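Local coordinates for protein Exo beta-1,2-glucooligosaccharide sophorohydrolase (non-reducing end) (Parabacteroides distasonis ATCC 8503, PDB 5Z06) that hydrolyses linear beta-1,2-glucan and beta-1,2-glucooligosaccharides from the non-reducing end, releasing sophorose as an exo-type glycoside hydrolase, at residues E285-Y299 and G665-R679. Numbering follows the deposited sequence.
Sequences EQLLDMVQEANFRYY and GLNQAPVTVMIENYR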
loop_
_atom_site.group_PDB
_atom_site.type_symbol
_atom_site.label_atom_id
_atom_site.label_comp_id
_atom_site.label_asym_id
_atom_site.label_seq_id
_atom_site.Cartn_x
_atom_site.Cartn_y
_atom_site.Cartn_z
ATOM N N GLU A 285 14.998 -5.135 19.349
ATOM C CA GLU A 285 14.622 -3.776 19.738
ATOM C C GLU A 285 14.905 -2.811 18.606
ATOM O O GLU A 285 14.051 -2.018 18.241
ATOM C CB GLU A 285 15.358 -3.320 21.010
ATOM C CG GLU A 285 14.853 -3.992 22.285
ATOM C CD GLU A 285 13.462 -3.546 22.662
ATOM O OE1 GLU A 285 13.281 -2.342 22.948
ATOM O OE2 GLU A 285 12.541 -4.399 22.664
ATOM N N GLN A 286 16.108 -2.899 18.054
ATOM C CA GLN A 286 16.490 -2.085 16.906
ATOM C C GLN A 286 15.607 -2.359 15.714
ATOM O O GLN A 286 15.218 -1.424 14.983
ATOM C CB GLN A 286 17.975 -2.293 16.567
ATOM C CG GLN A 286 18.907 -1.654 17.599
ATOM C CD GLN A 286 20.371 -2.021 17.392
ATOM O OE1 GLN A 286 20.726 -3.194 17.396
ATOM N NE2 GLN A 286 21.228 -1.009 17.226
ATOM N N LEU A 287 15.281 -3.631 15.497
ATOM C CA LEU A 287 14.353 -3.972 14.419
ATOM C C LEU A 287 12.975 -3.341 14.606
ATOM O O LEU A 287 12.423 -2.799 13.674
ATOM C CB LEU A 287 14.221 -5.466 14.258
ATOM C CG LEU A 287 15.439 -6.176 13.674
ATOM C CD1 LEU A 287 15.184 -7.678 13.798
ATOM C CD2 LEU A 287 15.723 -5.768 12.238
ATOM N N LEU A 288 12.445 -3.399 15.822
ATOM C CA LEU A 288 11.197 -2.728 16.131
ATOM C C LEU A 288 11.270 -1.250 15.835
ATOM O O LEU A 288 10.367 -0.728 15.210
ATOM C CB LEU A 288 10.800 -2.950 17.592
ATOM C CG LEU A 288 10.427 -4.391 17.926
ATOM C CD1 LEU A 288 10.285 -4.557 19.431
ATOM C CD2 LEU A 288 9.177 -4.831 17.166
ATOM N N ASP A 289 12.349 -0.588 16.276
ATOM C CA ASP A 289 12.564 0.830 16.007
ATOM C C ASP A 289 12.533 1.140 14.540
ATOM O O ASP A 289 11.940 2.119 14.135
ATOM C CB ASP A 289 13.941 1.328 16.524
ATOM C CG ASP A 289 14.050 1.324 18.024
ATOM O OD1 ASP A 289 13.034 1.269 18.718
ATOM O OD2 ASP A 289 15.184 1.365 18.522
ATOM N N MET A 290 13.258 0.343 13.770
ATOM C CA MET A 290 13.382 0.541 12.336
ATOM C C MET A 290 12.028 0.344 11.660
ATOM O O MET A 290 11.632 1.148 10.830
ATOM C CB MET A 290 14.388 -0.456 11.758
ATOM C CG MET A 290 14.483 -0.476 10.248
ATOM S SD MET A 290 15.400 -1.946 9.775
ATOM C CE MET A 290 14.118 -3.204 9.722
ATOM N N VAL A 291 11.330 -0.721 12.019
ATOM C CA VAL A 291 10.041 -1.002 11.399
ATOM C C VAL A 291 9.047 0.110 11.727
ATOM O O VAL A 291 8.353 0.593 10.852
ATOM C CB VAL A 291 9.506 -2.377 11.793
ATOM C CG1 VAL A 291 8.085 -2.589 11.264
ATOM C CG2 VAL A 291 10.420 -3.454 11.229
ATOM N N GLN A 292 9.005 0.514 12.987
ATOM C CA GLN A 292 8.142 1.585 13.398
ATOM C C GLN A 292 8.474 2.847 12.621
ATOM O O GLN A 292 7.578 3.531 12.148
ATOM C CB GLN A 292 8.326 1.866 14.882
ATOM C CG GLN A 292 7.661 0.869 15.791
ATOM C CD GLN A 292 7.633 1.373 17.216
ATOM O OE1 GLN A 292 8.666 1.440 17.873
ATOM N NE2 GLN A 292 6.445 1.730 17.702
ATOM N N GLU A 293 9.771 3.143 12.496
ATOM C CA GLU A 293 10.227 4.348 11.836
ATOM C C GLU A 293 9.898 4.349 10.369
ATOM O O GLU A 293 9.357 5.318 9.861
ATOM C CB GLU A 293 11.739 4.529 12.002
ATOM C CG GLU A 293 12.353 5.717 11.263
ATOM C CD GLU A 293 13.849 5.523 10.994
ATOM O OE1 GLU A 293 14.496 4.622 11.613
ATOM O OE2 GLU A 293 14.385 6.269 10.144
ATOM N N ALA A 294 10.255 3.285 9.675
ATOM C CA ALA A 294 9.993 3.221 8.248
ATOM C C ALA A 294 8.499 3.405 7.937
ATOM O O ALA A 294 8.140 4.074 6.977
ATOM C CB ALA A 294 10.486 1.912 7.681
ATOM N N ASN A 295 7.648 2.795 8.747
ATOM C CA ASN A 295 6.214 2.913 8.545
ATOM C C ASN A 295 5.761 4.321 8.889
ATOM O O ASN A 295 4.946 4.886 8.213
ATOM C CB ASN A 295 5.488 1.889 9.366
ATOM C CG ASN A 295 5.515 0.511 8.737
ATOM O OD1 ASN A 295 4.745 0.229 7.848
ATOM N ND2 ASN A 295 6.364 -0.367 9.248
ATOM N N PHE A 296 6.320 4.895 9.943
ATOM C CA PHE A 296 6.044 6.281 10.311
ATOM C C PHE A 296 6.315 7.254 9.154
ATOM O O PHE A 296 5.561 8.207 8.937
ATOM C CB PHE A 296 6.875 6.627 11.544
ATOM C CG PHE A 296 7.079 8.070 11.765
ATOM C CD1 PHE A 296 8.141 8.732 11.155
ATOM C CD2 PHE A 296 6.247 8.773 12.616
ATOM C CE1 PHE A 296 8.359 10.080 11.377
ATOM C CE2 PHE A 296 6.475 10.122 12.859
ATOM C CZ PHE A 296 7.530 10.775 12.245
ATOM N N ARG A 297 7.374 6.991 8.388
ATOM C CA ARG A 297 7.740 7.855 7.274
ATOM C C ARG A 297 6.573 8.111 6.342
ATOM O O ARG A 297 6.413 9.200 5.836
ATOM C CB ARG A 297 8.865 7.246 6.464
ATOM C CG ARG A 297 10.199 7.117 7.161
ATOM C CD ARG A 297 11.114 6.272 6.291
ATOM N NE ARG A 297 12.300 5.874 7.030
ATOM C CZ ARG A 297 13.098 4.883 6.682
ATOM N NH1 ARG A 297 12.881 4.173 5.571
ATOM N NH2 ARG A 297 14.142 4.614 7.437
ATOM N N TYR A 298 5.780 7.081 6.101
ATOM C CA TYR A 298 4.609 7.203 5.262
ATOM C C TYR A 298 3.690 8.383 5.646
ATOM O O TYR A 298 3.102 9.025 4.783
ATOM C CB TYR A 298 3.830 5.886 5.319
ATOM C CG TYR A 298 2.714 5.836 4.365
ATOM C CD1 TYR A 298 1.514 6.425 4.673
ATOM C CD2 TYR A 298 2.868 5.249 3.122
ATOM C CE1 TYR A 298 0.466 6.412 3.789
ATOM C CE2 TYR A 298 1.814 5.211 2.213
ATOM C CZ TYR A 298 0.616 5.809 2.559
ATOM O OH TYR A 298 -0.441 5.838 1.702
ATOM N N TYR A 299 3.555 8.621 6.938
ATOM C CA TYR A 299 2.616 9.590 7.500
ATOM C C TYR A 299 3.319 10.887 7.833
ATOM O O TYR A 299 2.670 11.900 8.055
ATOM C CB TYR A 299 1.971 9.005 8.757
ATOM C CG TYR A 299 1.357 7.706 8.416
ATOM C CD1 TYR A 299 0.096 7.647 7.867
ATOM C CD2 TYR A 299 2.078 6.521 8.556
ATOM C CE1 TYR A 299 -0.464 6.438 7.486
ATOM C CE2 TYR A 299 1.545 5.319 8.166
ATOM C CZ TYR A 299 0.288 5.275 7.626
ATOM O OH TYR A 299 -0.210 4.065 7.277
ATOM N N GLY A 665 -1.817 3.432 3.073
ATOM C CA GLY A 665 -2.077 4.250 4.267
ATOM C C GLY A 665 -2.699 3.462 5.395
ATOM O O GLY A 665 -2.351 3.661 6.569
ATOM N N LEU A 666 -3.637 2.584 5.048
ATOM C CA LEU A 666 -4.286 1.751 6.043
ATOM C C LEU A 666 -3.349 0.774 6.727
ATOM O O LEU A 666 -3.619 0.377 7.861
ATOM C CB LEU A 666 -5.410 0.920 5.410
ATOM C CG LEU A 666 -6.729 1.580 5.067
ATOM C CD1 LEU A 666 -7.540 0.547 4.321
ATOM C CD2 LEU A 666 -7.452 2.012 6.330
ATOM N N ASN A 667 -2.298 0.339 6.041
ATOM C CA ASN A 667 -1.538 -0.827 6.492
ATOM C C ASN A 667 -0.234 -0.508 7.200
ATOM O O ASN A 667 0.289 -1.346 7.936
ATOM C CB ASN A 667 -1.289 -1.761 5.311
ATOM C CG ASN A 667 -2.579 -2.392 4.794
ATOM O OD1 ASN A 667 -3.570 -2.389 5.492
ATOM N ND2 ASN A 667 -2.563 -2.945 3.589
ATOM N N GLN A 668 0.296 0.681 7.011
ATOM C CA GLN A 668 1.630 0.948 7.579
ATOM C C GLN A 668 1.499 1.414 9.007
ATOM O O GLN A 668 2.242 0.967 9.868
ATOM C CB GLN A 668 2.417 1.966 6.745
ATOM C CG GLN A 668 2.720 1.606 5.296
ATOM C CD GLN A 668 3.296 0.221 5.117
ATOM O OE1 GLN A 668 2.546 -0.745 5.100
ATOM N NE2 GLN A 668 4.635 0.111 5.018
ATOM N N ALA A 669 0.570 2.322 9.271
ATOM C CA ALA A 669 0.481 2.919 10.612
ATOM C C ALA A 669 0.147 1.881 11.686
ATOM O O ALA A 669 0.724 1.923 12.793
ATOM C CB ALA A 669 -0.523 4.056 10.651
ATOM N N PRO A 670 -0.769 0.931 11.378
ATOM C CA PRO A 670 -1.039 -0.060 12.408
ATOM C C PRO A 670 0.193 -0.768 12.884
ATOM O O PRO A 670 0.253 -1.162 14.044
ATOM C CB PRO A 670 -1.990 -1.030 11.713
ATOM C CG PRO A 670 -2.828 -0.087 10.929
ATOM C CD PRO A 670 -1.805 0.873 10.338
ATOM N N VAL A 671 1.179 -0.901 12.014
ATOM C CA VAL A 671 2.401 -1.585 12.399
ATOM C C VAL A 671 3.134 -0.740 13.451
ATOM O O VAL A 671 3.467 -1.227 14.537
ATOM C CB VAL A 671 3.290 -1.857 11.183
ATOM C CG1 VAL A 671 4.621 -2.495 11.621
ATOM C CG2 VAL A 671 2.531 -2.740 10.189
ATOM N N THR A 672 3.341 0.527 13.139
ATOM C CA THR A 672 3.987 1.430 14.100
ATOM C C THR A 672 3.218 1.441 15.410
ATOM O O THR A 672 3.790 1.288 16.474
ATOM C CB THR A 672 4.058 2.842 13.539
ATOM O OG1 THR A 672 4.780 2.810 12.302
ATOM C CG2 THR A 672 4.760 3.826 14.525
ATOM N N VAL A 673 1.903 1.581 15.306
ATOM C CA VAL A 673 1.069 1.842 16.453
ATOM C C VAL A 673 0.977 0.626 17.339
ATOM O O VAL A 673 1.123 0.735 18.548
ATOM C CB VAL A 673 -0.341 2.257 16.017
ATOM C CG1 VAL A 673 -1.300 2.245 17.209
ATOM C CG2 VAL A 673 -0.297 3.636 15.392
ATOM N N MET A 674 0.721 -0.536 16.735
ATOM C CA MET A 674 0.574 -1.759 17.530
ATOM C C MET A 674 1.912 -2.247 18.030
ATOM O O MET A 674 1.998 -2.802 19.115
ATOM C CB MET A 674 -0.160 -2.835 16.741
ATOM C CG MET A 674 -1.580 -2.402 16.444
ATOM S SD MET A 674 -2.524 -2.267 17.969
ATOM C CE MET A 674 -3.611 -3.668 17.800
ATOM N N ILE A 675 2.973 -2.043 17.261
ATOM C CA ILE A 675 4.306 -2.272 17.838
ATOM C C ILE A 675 4.406 -1.453 19.097
ATOM O O ILE A 675 4.757 -1.999 20.140
ATOM C CB ILE A 675 5.464 -1.999 16.868
ATOM C CG1 ILE A 675 5.518 -3.161 15.857
ATOM C CG2 ILE A 675 6.792 -1.904 17.624
ATOM C CD1 ILE A 675 6.452 -2.960 14.687
ATOM N N GLU A 676 4.032 -0.182 19.002
ATOM C CA GLU A 676 4.154 0.715 20.133
ATOM C C GLU A 676 3.312 0.285 21.305
ATOM O O GLU A 676 3.766 0.379 22.417
ATOM C CB GLU A 676 3.807 2.156 19.751
ATOM C CG GLU A 676 4.262 3.196 20.768
ATOM C CD GLU A 676 5.741 3.082 21.077
ATOM O OE1 GLU A 676 6.547 2.976 20.131
ATOM O OE2 GLU A 676 6.093 3.041 22.267
ATOM N N ASN A 677 2.090 -0.187 21.057
ATOM C CA ASN A 677 1.223 -0.642 22.128
ATOM C C ASN A 677 1.807 -1.859 22.795
ATOM O O ASN A 677 1.697 -1.999 24.003
ATOM C CB ASN A 677 -0.198 -0.929 21.629
ATOM C CG ASN A 677 -1.017 0.332 21.456
ATOM O OD1 ASN A 677 -0.810 1.328 22.152
ATOM N ND2 ASN A 677 -1.969 0.287 20.546
ATOM N N TYR A 678 2.437 -2.726 22.020
ATOM C CA TYR A 678 3.153 -3.859 22.597
ATOM C C TYR A 678 4.309 -3.389 23.464
ATOM O O TYR A 678 4.566 -3.968 24.499
ATOM C CB TYR A 678 3.671 -4.827 21.508
ATOM C CG TYR A 678 4.784 -5.721 21.973
ATOM C CD1 TYR A 678 4.544 -6.767 22.854
ATOM C CD2 TYR A 678 6.071 -5.510 21.545
ATOM C CE1 TYR A 678 5.567 -7.580 23.286
ATOM C CE2 TYR A 678 7.106 -6.307 21.968
ATOM C CZ TYR A 678 6.853 -7.348 22.826
ATOM O OH TYR A 678 7.921 -8.134 23.206
ATOM N N ARG A 679 4.999 -2.347 23.045
ATOM C CA ARG A 679 6.230 -1.943 23.721
ATOM C C ARG A 679 5.967 -1.179 24.987
ATOM O O ARG A 679 6.621 -1.416 25.995
ATOM C CB ARG A 679 7.097 -1.129 22.788
ATOM C CG ARG A 679 7.686 -1.928 21.642
ATOM C CD ARG A 679 8.515 -1.033 20.763
ATOM N NE ARG A 679 9.920 -1.040 21.156
ATOM C CZ ARG A 679 10.904 -0.450 20.483
ATOM N NH1 ARG A 679 10.647 0.260 19.393
ATOM N NH2 ARG A 679 12.156 -0.568 20.914
HETATM O O HOH W 1 10.526 -2.396 23.540
#
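A bend at chi3 (93°) turns the Arg679 guanidinium across helix 285-297, while Gln292, CG beside its backbone N (chi1 -77°) and the chain extended beyond, carries its amide to meet it. Arg679 enters as a knob among Glu285, Leu288, Asp289 and Gln292. Arg679 NH1 and NH2 both grip Asp289 OD1, NH1 at 2.7 Å. Arg679 NH2 also bridges to Glu285 OE1 at 2.9 Å, reaching it from above the carboxylate plane. Water 1 joins Arg679 NE to that same Glu285 oxygen, and Leu288 CB covers one guanidinium face. A methionine here would probably leave both carboxylates without their cationic mate and Gln292 OE1 without its Arg679 donor. The two helices, far apart in sequence, run roughly antiparallel, their N-to-C directions 144° apart and the axes approaching to 8.1 Å; 665-679 lies in the glucoamylase-like region, and the pair packs in the helical domain, consistent with the (alpha/alpha)6 fold of six-hairpin glycosidases. Gln292 is the reciprocal knob, among Thr672, Ile675, Glu676 and Arg679. Its OE1 accepts from Arg679 NH1, whereas Gln292 NE2 splits its hydrogens between Thr672 O and Glu676 OE1, the latter nearly straight at 2.7 Å; these bonds fix the amide's rotation. Glu676 OE1 is further bridged to Arg339, and OE2 bonds to Thr680. Where the backbones come closest, Thr672 OG1 donates to Gln292 O (2.9 Å), in the carbonyl plane on a lone pair, an oxygen that also accepts the helical bond from Phe296 N. Beside this polar row, Val291 CG1 presses on Val671 CG1 at a tight 3.5 Å and on Ile675 CD1, and Leu288 CD2 meets Ile675 CG2.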